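Local coordinates for GrgF (Penicillium sp. sh18, PDB 6LZH), which acts as a polyketide transferase in gregatin A biosynthesis, probably fusing two polyketide chains through a Claisen-type condensation, at residues A133-P139 against P231-P237; L21-L25 against P44-I48; L188-M192 against D240-P244. One frame throughout, in Å; residues are numbered along the deposited sequence.

Interaction 1. Residues A133-P139 against P231-P237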
loop_
_atom_site.group_PDB
_atom_site.type_symbol
_atom_site.label_atom_id
_atom_site.label_comp_id
_atom_site.label_asym_id
_atom_site.label_seq_id
_atom_site.Cartn_x
_atom_site.Cartn_y
_atom_site.Cartn_z
ATOM N N ALA A 133 4.842 -22.965 -0.172
ATOM C CA ALA A 133 5.479 -22.812 -1.480
ATOM C C ALA A 133 4.634 -21.854 -2.302
ATOM O O ALA A 133 3.439 -21.706 -2.058
ATOM C CB ALA A 133 5.624 -24.165 -2.207
ATOM N N ALA A 134 5.267 -21.207 -3.285
ATOM C CA ALA A 134 4.577 -20.236 -4.120
ATOM C C ALA A 134 5.037 -20.395 -5.559
ATOM O O ALA A 134 6.233 -20.578 -5.805
ATOM C CB ALA A 134 4.837 -18.793 -3.654
ATOM N N ILE A 135 4.089 -20.316 -6.505
ATOM C CA ILE A 135 4.385 -20.366 -7.938
ATOM C C ILE A 135 3.787 -19.138 -8.610
ATOM O O ILE A 135 2.581 -18.881 -8.483
ATOM C CB ILE A 135 3.824 -21.640 -8.596
ATOM C CG1 ILE A 135 4.419 -22.902 -7.945
ATOM C CG2 ILE A 135 4.078 -21.583 -10.127
ATOM C CD1 ILE A 135 3.666 -24.212 -8.360
ATOM N N ALA A 136 4.621 -18.395 -9.345
ATOM C CA ALA A 136 4.171 -17.247 -10.125
ATOM C C ALA A 136 4.360 -17.550 -11.608
ATOM O O ALA A 136 5.477 -17.826 -12.054
ATOM C CB ALA A 136 4.934 -15.976 -9.729
ATOM N N VAL A 137 3.270 -17.511 -12.364
ATOM C CA VAL A 137 3.295 -17.761 -13.800
ATOM C C VAL A 137 3.100 -16.445 -14.535
ATOM O O VAL A 137 2.069 -15.781 -14.366
ATOM C CB VAL A 137 2.216 -18.772 -14.213
ATOM C CG1 VAL A 137 2.269 -18.965 -15.706
ATOM C CG2 VAL A 137 2.386 -20.095 -13.452
ATOM N N ALA A 138 4.083 -16.089 -15.387
ATOM C CA ALA A 138 4.121 -14.849 -16.140
ATOM C C ALA A 138 3.667 -13.651 -15.300
ATOM O O ALA A 138 2.747 -12.929 -15.712
ATOM C CB ALA A 138 3.280 -14.984 -17.408
ATOM N N PRO A 139 4.279 -13.399 -14.132
ATOM C CA PRO A 139 3.754 -12.350 -13.244
ATOM C C PRO A 139 3.872 -10.960 -13.842
ATOM O O PRO A 139 4.857 -10.624 -14.504
ATOM C CB PRO A 139 4.619 -12.478 -11.989
ATOM C CG PRO A 139 5.906 -13.118 -12.464
ATOM C CD PRO A 139 5.416 -14.115 -13.520
ATOM N N PRO A 231 9.990 -21.555 -0.326
ATOM C CA PRO A 231 10.380 -21.873 -1.706
ATOM C C PRO A 231 9.444 -21.228 -2.719
ATOM O O PRO A 231 8.222 -21.271 -2.576
ATOM C CB PRO A 231 10.286 -23.405 -1.755
ATOM C CG PRO A 231 10.339 -23.846 -0.345
ATOM C CD PRO A 231 9.701 -22.766 0.463
ATOM N N ALA A 232 10.031 -20.640 -3.761
ATOM C CA ALA A 232 9.277 -19.890 -4.757
ATOM C C ALA A 232 9.728 -20.270 -6.158
ATOM O O ALA A 232 10.925 -20.445 -6.415
ATOM C CB ALA A 232 9.444 -18.373 -4.567
ATOM N N MET A 233 8.766 -20.409 -7.064
ATOM C CA MET A 233 9.057 -20.750 -8.444
ATOM C C MET A 233 8.471 -19.698 -9.365
ATOM O O MET A 233 7.294 -19.343 -9.238
ATOM C CB MET A 233 8.486 -22.119 -8.801
ATOM C CG MET A 233 8.663 -22.441 -10.243
ATOM S SD MET A 233 8.065 -24.131 -10.561
ATOM C CE MET A 233 8.468 -24.276 -12.301
ATOM N N MET A 234 9.270 -19.220 -10.311
ATOM C CA MET A 234 8.739 -18.364 -11.355
ATOM C C MET A 234 8.707 -19.117 -12.671
ATOM O O MET A 234 9.662 -19.833 -13.014
ATOM C CB MET A 234 9.565 -17.090 -11.531
ATOM C CG MET A 234 8.824 -16.077 -12.405
ATOM S SD MET A 234 9.737 -14.537 -12.516
ATOM C CE MET A 234 9.578 -13.885 -10.850
ATOM N N VAL A 235 7.621 -18.927 -13.413
ATOM C CA VAL A 235 7.423 -19.552 -14.721
ATOM C C VAL A 235 7.236 -18.440 -15.737
ATOM O O VAL A 235 6.185 -17.781 -15.770
ATOM C CB VAL A 235 6.236 -20.517 -14.725
ATOM C CG1 VAL A 235 6.045 -21.113 -16.120
ATOM C CG2 VAL A 235 6.465 -21.599 -13.678
ATOM N N THR A 236 8.261 -18.225 -16.559
ATOM C CA THR A 236 8.375 -17.019 -17.368
ATOM C C THR A 236 8.384 -17.406 -18.841
ATOM O O THR A 236 9.304 -18.116 -19.283
ATOM C CB THR A 236 9.653 -16.249 -16.999
ATOM O OG1 THR A 236 9.526 -15.708 -15.676
ATOM C CG2 THR A 236 9.911 -15.115 -17.972
ATOM N N PRO A 237 7.399 -16.983 -19.630
ATOM C CA PRO A 237 7.485 -17.203 -21.074
ATOM C C PRO A 237 8.690 -16.455 -21.622
ATOM O O PRO A 237 9.002 -15.350 -21.175
ATOM C CB PRO A 237 6.161 -16.637 -21.605
ATOM C CG PRO A 237 5.219 -16.606 -20.386
ATOM C CD PRO A 237 6.162 -16.272 -19.246
#
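Strands 133-137 and 232-237 run side by side in parallel, their axes 4.7 Å apart at an angle of 12°. Five backbone hydrogen bonds join them alternately: A134 N to P231 O (3.0 Å), M233 N to A134 O (2.8 Å), A136 N to M233 O (2.8 Å), V235 N to A136 O (2.8 Å) and A138 N to V235 O (2.7 Å). The register pairs small residues, M234 apart, on one face and larger apolar ones on the other, so the two faces differ in relief. On the latter the branched side chains interlock: V235 sits against both I135 and V137, with V235 CG2 4.3 Å from I135 CG2 and V235 CB 4.1 Å from V137 CG2. I135 CG1 also rests on M233 CB (4.2 Å), while the extended end of M233 leads away to R283 and F287 of helix 277-292. The other face is low, carrying the methyls of A134, A136 and A232. M234 rises from it as the one large bump, and its CE meets P139 CG at 4.1 Å, so methionine and proline close over the hollow beside A136. Past the strand, A138 takes a left-handed backbone conformation (41/55) that turns the chain away, yet its CB still packs on P237 CD (3.7 Å). The same small methyl touches the active-site residues D240 and H269. On its far side, strand 133-137 is hydrogen-bonded to L111, G113 and C115. These neighbouring parallel strands belong to the central sheet of the alpha/beta hydrolase fold, whose C-terminal strand ends carry the catalytic residues.

Interaction 2. Residues L21-L25 against P44-I48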
loop_
_atom_site.group_PDB
_atom_site.type_symbol
_atom_site.label_atom_id
_atom_site.label_comp_id
_atom_site.label_asym_id
_atom_site.label_seq_id
_atom_site.Cartn_x
_atom_site.Cartn_y
_atom_site.Cartn_z
ATOM N N LEU A 21 -15.747 -13.208 -0.203
ATOM C CA LEU A 21 -15.173 -13.605 -1.479
ATOM C C LEU A 21 -15.716 -14.975 -1.830
ATOM O O LEU A 21 -15.899 -15.816 -0.948
ATOM C CB LEU A 21 -13.649 -13.669 -1.408
ATOM C CG LEU A 21 -12.929 -12.403 -0.934
ATOM C CD1 LEU A 21 -11.428 -12.574 -1.126
ATOM C CD2 LEU A 21 -13.440 -11.160 -1.667
ATOM N N ARG A 22 -15.955 -15.206 -3.111
ATOM C CA ARG A 22 -16.594 -16.443 -3.540
ATOM C C ARG A 22 -15.743 -17.131 -4.586
ATOM O O ARG A 22 -15.023 -16.482 -5.353
ATOM C CB ARG A 22 -18.012 -16.163 -4.086
ATOM C CG ARG A 22 -18.931 -15.526 -3.033
ATOM C CD ARG A 22 -20.367 -15.239 -3.503
ATOM N NE ARG A 22 -21.158 -14.677 -2.403
ATOM C CZ ARG A 22 -21.166 -13.387 -2.058
ATOM N NH1 ARG A 22 -20.460 -12.496 -2.736
ATOM N NH2 ARG A 22 -21.900 -12.979 -1.031
ATOM N N GLY A 23 -15.831 -18.452 -4.609
ATOM C CA GLY A 23 -15.006 -19.192 -5.522
ATOM C C GLY A 23 -15.387 -20.649 -5.567
ATOM O O GLY A 23 -16.494 -21.044 -5.182
ATOM N N TRP A 24 -14.432 -21.435 -6.034
ATOM C CA TRP A 24 -14.624 -22.844 -6.312
ATOM C C TRP A 24 -13.567 -23.634 -5.574
ATOM O O TRP A 24 -12.392 -23.262 -5.572
ATOM C CB TRP A 24 -14.514 -23.152 -7.813
ATOM C CG TRP A 24 -15.666 -22.679 -8.629
ATOM C CD1 TRP A 24 -16.983 -22.647 -8.253
ATOM C CD2 TRP A 24 -15.619 -22.189 -9.972
ATOM N NE1 TRP A 24 -17.749 -22.157 -9.275
ATOM C CE2 TRP A 24 -16.939 -21.865 -10.343
ATOM C CE3 TRP A 24 -14.583 -21.977 -10.895
ATOM C CZ2 TRP A 24 -17.260 -21.353 -11.603
ATOM C CZ3 TRP A 24 -14.902 -21.469 -12.145
ATOM C CH2 TRP A 24 -16.235 -21.162 -12.488
ATOM N N LEU A 25 -13.996 -24.736 -4.976
ATOM C CA LEU A 25 -13.121 -25.683 -4.316
ATOM C C LEU A 25 -13.072 -26.951 -5.159
ATOM O O LEU A 25 -14.122 -27.511 -5.488
ATOM C CB LEU A 25 -13.645 -25.979 -2.910
ATOM C CG LEU A 25 -12.893 -27.006 -2.072
ATOM C CD1 LEU A 25 -11.511 -26.496 -1.766
ATOM C CD2 LEU A 25 -13.671 -27.278 -0.777
ATOM N N PRO A 44 -11.894 -12.578 -13.595
ATOM C CA PRO A 44 -12.471 -13.511 -12.624
ATOM C C PRO A 44 -11.781 -14.871 -12.721
ATOM O O PRO A 44 -10.910 -15.102 -13.555
ATOM C CB PRO A 44 -13.937 -13.591 -13.057
ATOM C CG PRO A 44 -13.862 -13.457 -14.552
ATOM C CD PRO A 44 -12.731 -12.460 -14.807
ATOM N N LYS A 45 -12.192 -15.776 -11.839
ATOM C CA LYS A 45 -11.632 -17.120 -11.764
ATOM C C LYS A 45 -11.998 -17.991 -12.967
ATOM O O LYS A 45 -11.433 -19.081 -13.126
ATOM C CB LYS A 45 -12.142 -17.790 -10.494
ATOM C CG LYS A 45 -13.636 -18.060 -10.590
ATOM C CD LYS A 45 -14.272 -18.231 -9.238
ATOM C CE LYS A 45 -15.762 -18.512 -9.386
ATOM N NZ LYS A 45 -16.466 -17.299 -9.901
ATOM N N ASP A 46 -12.911 -17.528 -13.821
ATOM C CA ASP A 46 -13.650 -18.433 -14.705
ATOM C C ASP A 46 -12.820 -18.966 -15.872
ATOM O O ASP A 46 -13.086 -20.073 -16.353
ATOM C CB ASP A 46 -14.901 -17.709 -15.222
ATOM C CG ASP A 46 -15.971 -17.581 -14.159
ATOM O OD1 ASP A 46 -15.712 -16.914 -13.138
ATOM O OD2 ASP A 46 -17.067 -18.165 -14.330
ATOM N N ALA A 47 -11.841 -18.213 -16.363
ATOM C CA ALA A 47 -11.137 -18.588 -17.585
ATOM C C ALA A 47 -9.765 -19.170 -17.279
ATOM O O ALA A 47 -9.025 -18.621 -16.459
ATOM C CB ALA A 47 -10.961 -17.383 -18.516
ATOM N N ILE A 48 -9.437 -20.276 -17.970
ATOM C CA ILE A 48 -8.116 -20.916 -18.010
ATOM C C ILE A 48 -7.794 -21.656 -16.715
ATOM O O ILE A 48 -7.456 -22.848 -16.732
ATOM C CB ILE A 48 -6.998 -19.901 -18.327
ATOM C CG1 ILE A 48 -7.312 -19.114 -19.613
ATOM C CG2 ILE A 48 -5.669 -20.637 -18.476
ATOM C CD1 ILE A 48 -6.199 -18.140 -20.031
#
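The main interaction here is aromatic. The K45 side chain runs across one face of the W24 indole: its CE lies 3.7 Å from the centroid of the six-membered ring, 11° off the ring normal, a CH-pi contact, and its NZ lies 4.6 Å from the same centroid, 14° off the normal, a cation-pi interaction. Methylene and ammonium group thus share one ring face. W24 also has a cation-pi partner in R8. In van der Waals contact, the same lysine also lies along strand 20-26: K45 CD packs against the G23 backbone beside the tryptophan, 3.9 Å from G23 CA, and lies 4.3 Å from R22 O. Among the charges, K45 NZ has its strongest polar partner in D67, a salt bridge, and a second salt bridge, with only a weak hydrogen bond, to D46 OD1 (3.3 Å) next to it in the chain. D46 OD2 comes within 3.6 Å of W24 CH2, so the carboxylate borders both the ring and the ammonium group. R22 contributes little here, its guanidinium being held by E12 and D75. The result is a lysine-tryptophan cation-pi contact in the alpha/beta hydrolase fold, away from the catalytic residues, where the loop between strand 32-38 and helix 49-58 meets antiparallel strand 20-26 near one edge of the central sheet.

Interaction 3. Residues L188-M192 against D240-P244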
loop_
_atom_site.group_PDB
_atom_site.type_symbol
_atom_site.label_atom_id
_atom_site.label_comp_id
_atom_site.label_asym_id
_atom_site.label_seq_id
_atom_site.Cartn_x
_atom_site.Cartn_y
_atom_site.Cartn_z
ATOM N N LEU A 188 -0.958 -3.854 -21.421
ATOM C CA LEU A 188 -1.163 -5.289 -21.237
ATOM C C LEU A 188 -2.636 -5.639 -21.375
ATOM O O LEU A 188 -3.002 -6.622 -22.035
ATOM C CB LEU A 188 -0.652 -5.743 -19.871
ATOM C CG LEU A 188 -1.029 -7.206 -19.582
ATOM C CD1 LEU A 188 0.071 -7.818 -18.829
ATOM C CD2 LEU A 188 -2.328 -7.387 -18.795
ATOM N N ALA A 189 -3.494 -4.860 -20.709
ATOM C CA ALA A 189 -4.930 -5.113 -20.753
ATOM C C ALA A 189 -5.461 -4.973 -22.174
ATOM O O ALA A 189 -6.188 -5.841 -22.672
ATOM C CB ALA A 189 -5.659 -4.156 -19.801
ATOM N N ALA A 190 -5.082 -3.890 -22.855
ATOM C CA ALA A 190 -5.578 -3.666 -24.206
ATOM C C ALA A 190 -5.042 -4.710 -25.181
ATOM O O ALA A 190 -5.694 -5.004 -26.191
ATOM C CB ALA A 190 -5.207 -2.253 -24.657
ATOM N N GLU A 191 -3.862 -5.274 -24.896
ATOM C CA GLU A 191 -3.294 -6.318 -25.748
ATOM C C GLU A 191 -3.952 -7.666 -25.504
ATOM O O GLU A 191 -4.152 -8.443 -26.444
ATOM C CB GLU A 191 -1.793 -6.451 -25.500
ATOM C CG GLU A 191 -0.925 -5.687 -26.461
ATOM C CD GLU A 191 0.485 -5.523 -25.935
ATOM O OE1 GLU A 191 1.161 -4.553 -26.339
ATOM O OE2 GLU A 191 0.908 -6.366 -25.112
ATOM N N MET A 192 -4.257 -7.979 -24.248
ATOM C CA MET A 192 -4.808 -9.291 -23.935
ATOM C C MET A 192 -6.280 -9.390 -24.307
ATOM O O MET A 192 -6.731 -10.449 -24.761
ATOM C CB MET A 192 -4.605 -9.603 -22.453
ATOM C CG MET A 192 -3.140 -9.758 -22.082
ATOM S SD MET A 192 -2.485 -11.331 -22.685
ATOM C CE MET A 192 -1.724 -10.836 -24.235
ATOM N N ASP A 240 7.568 -13.066 -23.713
ATOM C CA ASP A 240 6.434 -12.348 -23.139
ATOM C C ASP A 240 6.619 -10.862 -23.434
ATOM O O ASP A 240 7.510 -10.218 -22.876
ATOM C CB ASP A 240 6.317 -12.606 -21.631
ATOM C CG ASP A 240 4.931 -12.254 -21.087
ATOM O OD1 ASP A 240 4.277 -11.330 -21.653
ATOM O OD2 ASP A 240 4.487 -12.895 -20.097
ATOM N N VAL A 241 5.782 -10.323 -24.320
ATOM C CA VAL A 241 5.812 -8.902 -24.631
ATOM C C VAL A 241 4.703 -8.133 -23.927
ATOM O O VAL A 241 4.714 -6.892 -23.952
ATOM C CB VAL A 241 5.757 -8.676 -26.158
ATOM C CG1 VAL A 241 7.039 -9.214 -26.794
ATOM C CG2 VAL A 241 4.542 -9.355 -26.769
ATOM N N SER A 242 3.774 -8.824 -23.266
ATOM C CA SER A 242 2.689 -8.227 -22.495
ATOM C C SER A 242 3.118 -7.927 -21.060
ATOM O O SER A 242 2.944 -6.805 -20.576
ATOM C CB SER A 242 1.470 -9.156 -22.505
ATOM O OG SER A 242 1.050 -9.406 -23.837
ATOM N N CYS A 243 3.659 -8.930 -20.365
ATOM C CA CYS A 243 4.370 -8.771 -19.101
ATOM C C CYS A 243 5.834 -8.997 -19.438
ATOM O O CYS A 243 6.304 -10.142 -19.389
ATOM C CB CYS A 243 3.919 -9.791 -18.052
ATOM S SG CYS A 243 2.293 -9.583 -17.378
ATOM N N PRO A 244 6.607 -7.936 -19.779
ATOM C CA PRO A 244 7.966 -8.124 -20.323
ATOM C C PRO A 244 8.795 -9.180 -19.597
ATOM O O PRO A 244 8.954 -9.136 -18.378
ATOM C CB PRO A 244 8.582 -6.728 -20.171
ATOM C CG PRO A 244 7.394 -5.795 -20.374
ATOM C CD PRO A 244 6.213 -6.514 -19.740
#
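The loop starts at D240, an active-site residue that does not itself touch the helical segment. Its OD1 accepts hydrogen bonds from C243 N (2.8 Å) and, weakly, from S242 N (3.0 Å), an Asx motif that curls the loop, while OD2 bonds to H269 ND1. V241 lies at the margin, its O 4.0 Å from E191 OE2. S242 is the centre of the contact: its OG donates a weak hydrogen bond to E191 OE2 (3.3 Å) and lies against M192 CE (3.1 Å), and its O is 3.5 Å from L188 CD1. Next, C243 receives the tip of L188, with CD1 only 3.2 Å from SG, a tight approach; C243 also touches H269. P244 ends the segment as the N-cap residue of helix 245-254. L188, E191 and M192, on one side of helix 187-198, therefore cover the D240 loop, and M192 reaches H269 as well. This helix belongs to the long insertion between strands 133-137 and 232-237, consistent with the cap or lid of alpha/beta hydrolases, here leaning on the acid loop of a Cys-His-Asp triad formed by C115, H269 and D240.

Interactions 1 and 2 both reach the mixed central sheet, with centres about 20 Å apart: strand 20-26 lies toward one edge, strands 133-137 and 232-237 toward the other. Along the chain interaction 2 closes before the others open, whereas interactions 1 and 3 cross, their segments alternating, since helix 187-198 comes from the connection between the two parallel strands. Interactions 1 and 3 have centres about 17 Å apart yet touch where strand ends meet the acid loop: A138 CB lies 3.6 Å from D240 OD2 and A138 O 3.8 Å from C243 SG. Sheet and inserted helix thus converge on the active site, while interaction 2, about 22 Å from interaction 3 between centres, lies apart from it.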